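Local structure of TagI restriction endonuclease (Thermocrispum agreste, 6GHS) at residues A[207-212]-A[281-286]; A[226-231]-A[247-252]; A[200-205]-A[241-246]. The protein probably cleaves DNA carrying modified cytosines such as 5-methylcytosine and 5-hydroxymethylcytosine, combining an SRA domain with an HNH nuclease domain. One frame throughout, in Å; residues are numbered along the deposited sequence. Where two conformers were deposited one is given.

Contact 1: residues A[207-212]-A[281-286]; sequences KHRCQV and PLRVHP. With ZN (zinc ion), chain B.
Q211 makes the firm half of this contact between the loop that leaves helix 196-206 and the loop that follows strand 278-281. Its carbonyl O accepts the backbone N of R283 at 3.0 Å; the bond is almost straight, and the donor lies in the carbonyl plane on a lone pair. The Q211 side chain leaves with CG beside its backbone N and runs on extended, so NE2 reaches R283 O at 2.9 Å, arriving nearly along the C=O axis. R283 thus gives its N-H and receives an N-H through one partner residue. The other amide atom, OE1, accepts the backbone N of C248, which fixes the rotation of the carboxamide. L282 closes this buried side: its CD1 lies 3.8 Å from Q211 CB, the two chains crossing obliquely. An alanine in place of Q211 would lose both carboxamide bonds, to R283 O and from C248 N, and would probably loosen R283 and strand 246-249 at C248 together. The outer half is looser and charged. R209 and R283 both bend at chi3, and R209 NE sits over the centre of one face of the R283 guanidinium, 3.6 Å from R283 CZ, with the two planes 65° apart. These like charges, close together, probably add little to the hold. In the plane of the R283 group, a water held by R209 O at 2.8 Å meets R283 NH1 in a weak bond. Between these halves the backbone turns at C210, whose SG lies anti to its own N, binds zinc at 2.4 Å and accepts V212 N at 3.3 Å. C213, C250 and D253 complete the metal site, and the CxxC turn with its N-H to sulfur bond is characteristic of a zinc knuckle, here in an HNH nuclease.

Contact 2: residues A[226-231]-A[247-252]; sequences QGAHIR and LCLCPN. With ZN (zinc ion), chain B.
The ββα-Me finger of the HNH nuclease is formed here by strands 223-229 and 246-249, which run antiparallel, with helix 251-258 following directly. Q226 pairs with L249 and A228 with L247 as hydrogen-bonded pairs, and G227 faces C248 between them as a non-hydrogen-bonded pair. Each hydrogen-bonded pair has two bonds: Q226 N reaches L249 O at 2.9 Å, and L247 N reaches A228 O at 2.7 Å, the latter from above the carbonyl plane. On the face shared by Q226, A228, L247 and L249, A228 CB touches L249 CD1 at 3.6 Å. Just past the strand, I230 has CG1 beside its backbone N and sends CD1 to L247 CG at 3.8 Å, the two chains crossing at about a right angle. F257 of the helix packs on I230, L247 and L249 together, joining helix to hairpin. Q226 stretches over the start of the helix, its OE1 3.5 Å from P251 CG. NE2 is bonded to H254 ND1 and OE1 to Y224 OH, so both ends of the amide are gripped, while a water that donates to P251 O accepts NE2 only weakly. H229, which points away from the facing strand and bonds D241 OD1 through NE2, and N245, whose OD1 accepts R231 N, are by family pattern probably the first two letters of the HNH motif. C250 is the N-cap: with chi1 at 58°, SG sits between its own N and carbonyl carbon, caps a backbone N of the first helical turn, and binds zinc at 2.2 Å.

Contact 3: residues A[200-205]-A[241-246]; sequences KNVKGW and DVESNM
E243 and V202 bury the greatest areas here, with M246 next, where one side of helix 196-206 meets the loop leading into strand 246-249. The E243 chain leaves with CG beside its backbone N and bends at chi2 (81°), which lays its methylene groups near W205 and swings the carboxylate over to N201. E243 CG is 3.9 Å from W205 CZ3, approaching the ring obliquely, and the two side chains cross at about a right angle. At the tip, N201 ND2 donates to E243 OE2 at 2.8 Å. The acceptor lies in the plane of the N201 amide, and the bond uses the anti lone pair of OE2, on the side away from OE1; amide and carboxylate planes are 32° apart. The negative charge is thus met by a neutral amide, a donor that would probably favour the ionised carboxylate. N201 and W205 stand one helical turn apart and share the W205 N to N201 O bond, so the amide and the indole reach E243 from the same side of the helix. Segment 241-246 runs from the connection between the two strands of the ββα-Me finger into strand 246-249, and helix 196-206 packs beside that connection. V202, one residue along from N201, works on the buried side. Its CG2, beside the backbone N, lies 3.9 Å from E243 CA. The same methyl is 4.0 Å from M246 SD, the M246 chain leaving anti to its backbone N and bending at chi3. V198 of the same helix also touches E243 and M246. H288 covers V202 from another loop and gives its NE2 to E243 O, while the W205 ring meets that of H285 with planes about 10° apart.

In the fold
All three contacts lie on the HNH side of the chain, their centres 10 to 11 Å apart. Contact 2 is the core: mostly buried residues, paired through main-chain bonds. Contacts 1 and 3 are only partly buried. Contact 1 joins two loops and mixes one main-chain bond and one amide-to-carbonyl bond with two crowded arginines; contact 3 joins a helix to the connection leading into strand 246-249, with a single amide-to-carboxylate bond beside apolar packing. Contacts 1 and 2 share the zinc ion, and Q211 N probably bonds C248 O between them. Segments 200-205 and 207-212 follow each other, so contacts 1 and 3 hold the end of one helix, where H208 N probably bonds K203 O.

Contact 1: residues A[207-212]-A[281-286]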
# COMPACT_ATOMS: atom_id res chain seq x y z
N LYS A 207 6.90 18.56 9.46
CA LYS A 207 6.85 17.77 10.69
C LYS A 207 5.66 16.84 10.70
O LYS A 207 4.86 16.82 11.64
CB LYS A 207 6.88 18.66 11.95
CG LYS A 207 8.18 19.42 12.07
CD LYS A 207 8.14 20.37 13.24
CE LYS A 207 9.34 21.29 13.21
NZ LYS A 207 9.06 22.50 14.04
N HIS A 208 5.54 16.09 9.62
CA HIS A 208 4.45 15.14 9.41
C HIS A 208 3.02 15.69 9.61
O HIS A 208 2.11 14.94 9.94
CB HIS A 208 4.70 13.92 10.30
CG HIS A 208 6.06 13.32 10.12
ND1 HIS A 208 6.34 12.39 9.15
CD2 HIS A 208 7.22 13.54 10.79
CE1 HIS A 208 7.62 12.05 9.23
NE2 HIS A 208 8.17 12.73 10.22
N ARG A 209 2.82 16.99 9.39
CA ARG A 209 1.49 17.59 9.50
C ARG A 209 0.89 17.57 8.13
O ARG A 209 1.53 17.98 7.16
CB ARG A 209 1.54 19.03 9.97
CG ARG A 209 1.78 19.18 11.45
CD ARG A 209 1.91 20.65 11.86
NE ARG A 209 0.60 21.25 12.14
CZ ARG A 209 -0.05 21.17 13.31
NH1 ARG A 209 0.45 20.50 14.36
NH2 ARG A 209 -1.24 21.77 13.43
N CYS A 210 -0.36 17.13 8.06
CA CYS A 210 -1.10 17.15 6.83
C CYS A 210 -1.29 18.59 6.39
O CYS A 210 -1.74 19.44 7.16
CB CYS A 210 -2.46 16.51 7.00
SG CYS A 210 -3.34 16.40 5.44
N GLN A 211 -0.94 18.84 5.13
CA GLN A 211 -1.10 20.16 4.55
C GLN A 211 -2.57 20.55 4.37
O GLN A 211 -2.89 21.73 4.21
CB GLN A 211 -0.30 20.28 3.25
CG GLN A 211 1.21 20.20 3.45
CD GLN A 211 2.01 20.53 2.20
OE1 GLN A 211 2.77 19.69 1.70
NE2 GLN A 211 1.87 21.76 1.69
N VAL A 212 -3.48 19.58 4.41
CA VAL A 212 -4.91 19.86 4.25
C VAL A 212 -5.65 20.01 5.58
O VAL A 212 -6.30 21.03 5.78
CB VAL A 212 -5.58 18.76 3.41
CG1 VAL A 212 -7.08 19.02 3.31
CG2 VAL A 212 -4.92 18.67 2.03
N PRO A 281 -7.32 27.12 3.52
CA PRO A 281 -6.05 27.29 2.83
C PRO A 281 -5.12 26.12 3.09
O PRO A 281 -5.17 25.51 4.16
CB PRO A 281 -5.48 28.57 3.45
CG PRO A 281 -6.01 28.55 4.84
CD PRO A 281 -7.35 27.87 4.80
N LEU A 282 -4.28 25.84 2.09
CA LEU A 282 -3.21 24.84 2.20
C LEU A 282 -2.16 25.36 3.19
O LEU A 282 -1.79 26.52 3.12
CB LEU A 282 -2.56 24.61 0.83
CG LEU A 282 -1.58 23.46 0.60
CD1 LEU A 282 -2.28 22.11 0.58
CD2 LEU A 282 -0.86 23.65 -0.73
N ARG A 283 -1.72 24.51 4.11
CA ARG A 283 -0.62 24.85 5.01
C ARG A 283 0.66 24.85 4.20
O ARG A 283 1.00 23.84 3.58
CB ARG A 283 -0.52 23.84 6.17
CG ARG A 283 -1.81 23.68 6.97
CD ARG A 283 -1.62 22.97 8.31
NE ARG A 283 -0.85 23.77 9.26
CZ ARG A 283 0.45 23.63 9.45
NH1 ARG A 283 1.12 22.72 8.77
NH2 ARG A 283 1.08 24.39 10.32
N VAL A 284 1.34 25.99 4.18
CA VAL A 284 2.57 26.20 3.39
C VAL A 284 3.76 26.34 4.34
O VAL A 284 3.61 26.68 5.52
CB VAL A 284 2.42 27.42 2.46
CG1 VAL A 284 3.54 27.47 1.41
CG2 VAL A 284 1.07 27.38 1.75
N HIS A 285 4.95 26.01 3.84
CA HIS A 285 6.20 26.24 4.54
C HIS A 285 7.18 26.95 3.58
O HIS A 285 7.23 26.59 2.40
CB HIS A 285 6.77 24.92 5.04
CG HIS A 285 8.02 25.06 5.84
ND1 HIS A 285 9.27 25.00 5.27
CD2 HIS A 285 8.22 25.27 7.16
CE1 HIS A 285 10.19 25.16 6.21
NE2 HIS A 285 9.58 25.33 7.36
N PRO A 286 7.94 27.95 4.06
CA PRO A 286 8.74 28.80 3.16
C PRO A 286 9.85 28.11 2.35
O PRO A 286 10.16 28.56 1.25
CB PRO A 286 9.36 29.81 4.12
CG PRO A 286 8.41 29.87 5.27
CD PRO A 286 8.01 28.45 5.45
ZN ZN B . -5.32 15.53 6.55
O HOH W 1 1.56 20.78 6.99

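Contact 2: residues A[226-231]-A[247-252]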
# COMPACT_ATOMS: atom_id res chain seq x y z
N GLN A 226 2.25 10.75 4.91
CA GLN A 226 2.48 10.22 3.59
C GLN A 226 2.90 11.35 2.64
O GLN A 226 2.33 12.44 2.66
CB GLN A 226 1.22 9.49 3.08
CG GLN A 226 1.25 7.97 3.30
CD GLN A 226 -0.13 7.33 3.42
OE1 GLN A 226 -0.36 6.51 4.31
NE2 GLN A 226 -1.05 7.71 2.54
N GLY A 227 3.91 11.07 1.83
CA GLY A 227 4.31 11.95 0.74
C GLY A 227 3.48 11.64 -0.49
O GLY A 227 3.46 10.50 -0.97
N ALA A 228 2.80 12.66 -0.99
CA ALA A 228 1.84 12.51 -2.07
C ALA A 228 2.25 13.41 -3.23
O ALA A 228 2.21 14.64 -3.11
CB ALA A 228 0.44 12.87 -1.57
N HIS A 229 2.63 12.79 -4.34
CA HIS A 229 2.95 13.54 -5.54
C HIS A 229 1.69 14.20 -6.08
O HIS A 229 0.62 13.64 -6.00
CB HIS A 229 3.54 12.64 -6.62
CG HIS A 229 4.93 12.18 -6.33
ND1 HIS A 229 5.20 10.94 -5.77
CD2 HIS A 229 6.13 12.77 -6.53
CE1 HIS A 229 6.51 10.80 -5.64
NE2 HIS A 229 7.09 11.89 -6.10
N ILE A 230 1.86 15.39 -6.64
CA ILE A 230 0.75 16.21 -7.08
C ILE A 230 0.43 15.81 -8.52
O ILE A 230 -0.68 15.37 -8.81
CB ILE A 230 1.07 17.71 -6.95
CG1 ILE A 230 1.52 18.03 -5.51
CG2 ILE A 230 -0.12 18.57 -7.32
CD1 ILE A 230 1.86 19.48 -5.24
N ARG A 231 1.42 15.93 -9.39
CA ARG A 231 1.33 15.38 -10.75
C ARG A 231 1.95 13.99 -10.75
O ARG A 231 3.16 13.87 -10.54
CB ARG A 231 2.08 16.26 -11.74
CG ARG A 231 2.12 15.69 -13.14
CD ARG A 231 2.93 16.58 -14.06
NE ARG A 231 2.79 16.16 -15.44
CZ ARG A 231 3.17 16.87 -16.50
NH1 ARG A 231 3.72 18.07 -16.35
NH2 ARG A 231 2.98 16.38 -17.72
N LEU A 247 3.14 16.76 -1.64
CA LEU A 247 2.51 17.29 -0.42
C LEU A 247 2.63 16.28 0.71
O LEU A 247 2.47 15.08 0.48
CB LEU A 247 1.03 17.56 -0.64
CG LEU A 247 0.60 18.46 -1.79
CD1 LEU A 247 -0.88 18.22 -2.10
CD2 LEU A 247 0.85 19.92 -1.44
N CYS A 248 2.90 16.76 1.92
CA CYS A 248 2.77 15.93 3.12
C CYS A 248 1.28 15.88 3.53
O CYS A 248 0.67 16.91 3.79
CB CYS A 248 3.61 16.53 4.25
SG CYS A 248 3.48 15.70 5.84
N LEU A 249 0.72 14.67 3.57
CA LEU A 249 -0.70 14.46 3.89
C LEU A 249 -0.94 13.30 4.85
O LEU A 249 -0.16 12.35 4.87
CB LEU A 249 -1.48 14.12 2.63
CG LEU A 249 -1.44 15.09 1.47
CD1 LEU A 249 -2.22 14.47 0.32
CD2 LEU A 249 -2.04 16.42 1.86
N CYS A 250 -2.05 13.35 5.59
CA CYS A 250 -2.47 12.22 6.41
C CYS A 250 -3.01 11.18 5.45
O CYS A 250 -3.37 11.51 4.32
CB CYS A 250 -3.55 12.62 7.42
SG CYS A 250 -5.01 13.30 6.64
N PRO A 251 -3.06 9.91 5.89
CA PRO A 251 -3.57 8.85 5.00
C PRO A 251 -4.95 9.07 4.40
O PRO A 251 -5.13 8.74 3.24
CB PRO A 251 -3.59 7.63 5.91
CG PRO A 251 -2.44 7.88 6.82
CD PRO A 251 -2.38 9.35 7.07
N ASN A 252 -5.88 9.65 5.17
CA ASN A 252 -7.25 9.95 4.69
C ASN A 252 -7.22 10.97 3.56
O ASN A 252 -7.82 10.73 2.51
CB ASN A 252 -8.18 10.46 5.82
CG ASN A 252 -8.61 9.38 6.80
OD1 ASN A 252 -8.11 8.26 6.76
ND2 ASN A 252 -9.52 9.71 7.70
ZN ZN B . -5.32 15.53 6.55
O HOH W 2 -3.95 6.10 1.90

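Contact 3: residues A[200-205]-A[241-246]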
# COMPACT_ATOMS: atom_id res chain seq x y z
N LYS A 200 11.68 12.66 2.62
CA LYS A 200 12.26 13.04 3.90
C LYS A 200 12.32 14.56 4.11
O LYS A 200 12.10 15.03 5.22
CB LYS A 200 13.67 12.44 4.04
CG LYS A 200 14.15 12.35 5.48
CD LYS A 200 15.66 12.19 5.58
CE LYS A 200 16.12 12.22 7.04
NZ LYS A 200 17.57 11.90 7.21
N ASN A 201 12.62 15.31 3.05
CA ASN A 201 12.63 16.78 3.11
C ASN A 201 11.24 17.35 3.40
O ASN A 201 11.06 18.18 4.29
CB ASN A 201 13.11 17.40 1.78
CG ASN A 201 14.62 17.38 1.62
OD1 ASN A 201 15.37 17.43 2.59
ND2 ASN A 201 15.07 17.31 0.37
N VAL A 202 10.29 16.88 2.61
CA VAL A 202 8.94 17.42 2.61
C VAL A 202 8.28 17.15 3.95
O VAL A 202 7.65 18.05 4.52
CB VAL A 202 8.11 16.80 1.46
CG1 VAL A 202 6.63 17.14 1.59
CG2 VAL A 202 8.65 17.27 0.11
N LYS A 203 8.43 15.92 4.44
CA LYS A 203 7.91 15.55 5.77
C LYS A 203 8.64 16.27 6.92
O LYS A 203 8.00 16.67 7.90
CB LYS A 203 7.98 14.04 5.99
CG LYS A 203 7.05 13.22 5.11
CD LYS A 203 7.11 11.76 5.53
CE LYS A 203 6.18 10.89 4.71
NZ LYS A 203 6.26 9.48 5.16
N GLY A 204 9.96 16.43 6.79
CA GLY A 204 10.77 17.18 7.74
C GLY A 204 10.39 18.65 7.85
O GLY A 204 10.32 19.20 8.95
N TRP A 205 10.15 19.30 6.71
CA TRP A 205 9.75 20.71 6.71
C TRP A 205 8.40 20.95 7.35
O TRP A 205 8.17 22.00 7.95
CB TRP A 205 9.70 21.28 5.29
CG TRP A 205 11.03 21.42 4.63
CD1 TRP A 205 12.21 21.73 5.23
CD2 TRP A 205 11.31 21.31 3.24
NE1 TRP A 205 13.21 21.79 4.30
CE2 TRP A 205 12.69 21.54 3.07
CE3 TRP A 205 10.53 21.02 2.11
CZ2 TRP A 205 13.31 21.49 1.81
CZ3 TRP A 205 11.14 20.97 0.86
CH2 TRP A 205 12.52 21.20 0.72
N ASP A 241 9.90 13.49 -9.69
CA ASP A 241 9.99 13.09 -8.29
C ASP A 241 10.80 14.14 -7.54
O ASP A 241 11.99 13.95 -7.28
CB ASP A 241 10.62 11.69 -8.18
CG ASP A 241 10.64 11.16 -6.75
OD1 ASP A 241 9.82 11.58 -5.89
OD2 ASP A 241 11.50 10.29 -6.49
N VAL A 242 10.15 15.25 -7.22
CA VAL A 242 10.79 16.35 -6.50
C VAL A 242 9.88 17.04 -5.49
O VAL A 242 8.65 17.00 -5.59
CB VAL A 242 11.36 17.42 -7.46
CG1 VAL A 242 12.53 16.86 -8.25
CG2 VAL A 242 10.28 17.97 -8.39
N GLU A 243 10.53 17.74 -4.56
CA GLU A 243 9.88 18.38 -3.42
C GLU A 243 8.74 19.28 -3.85
O GLU A 243 7.73 19.38 -3.15
CB GLU A 243 10.90 19.20 -2.60
CG GLU A 243 11.99 18.39 -1.89
CD GLU A 243 13.18 17.95 -2.77
OE1 GLU A 243 13.21 18.23 -4.00
OE2 GLU A 243 14.09 17.30 -2.22
N SER A 244 8.91 19.94 -5.00
CA SER A 244 7.90 20.86 -5.55
C SER A 244 6.64 20.18 -6.12
O SER A 244 5.61 20.84 -6.32
CB SER A 244 8.55 21.76 -6.61
OG SER A 244 9.30 21.00 -7.53
N ASN A 245 6.74 18.87 -6.37
CA ASN A 245 5.63 18.08 -6.89
C ASN A 245 5.15 17.08 -5.83
O ASN A 245 4.87 15.93 -6.13
CB ASN A 245 6.12 17.37 -8.15
CG ASN A 245 5.05 16.57 -8.84
OD1 ASN A 245 3.86 16.90 -8.78
ND2 ASN A 245 5.45 15.49 -9.50
N MET A 246 5.05 17.53 -4.58
CA MET A 246 4.73 16.65 -3.46
C MET A 246 4.10 17.41 -2.31
O MET A 246 4.49 18.53 -2.03
CB MET A 246 5.98 15.95 -2.96
CG MET A 246 5.72 15.02 -1.80
SD MET A 246 7.09 13.91 -1.49
CE MET A 246 6.99 12.83 -2.92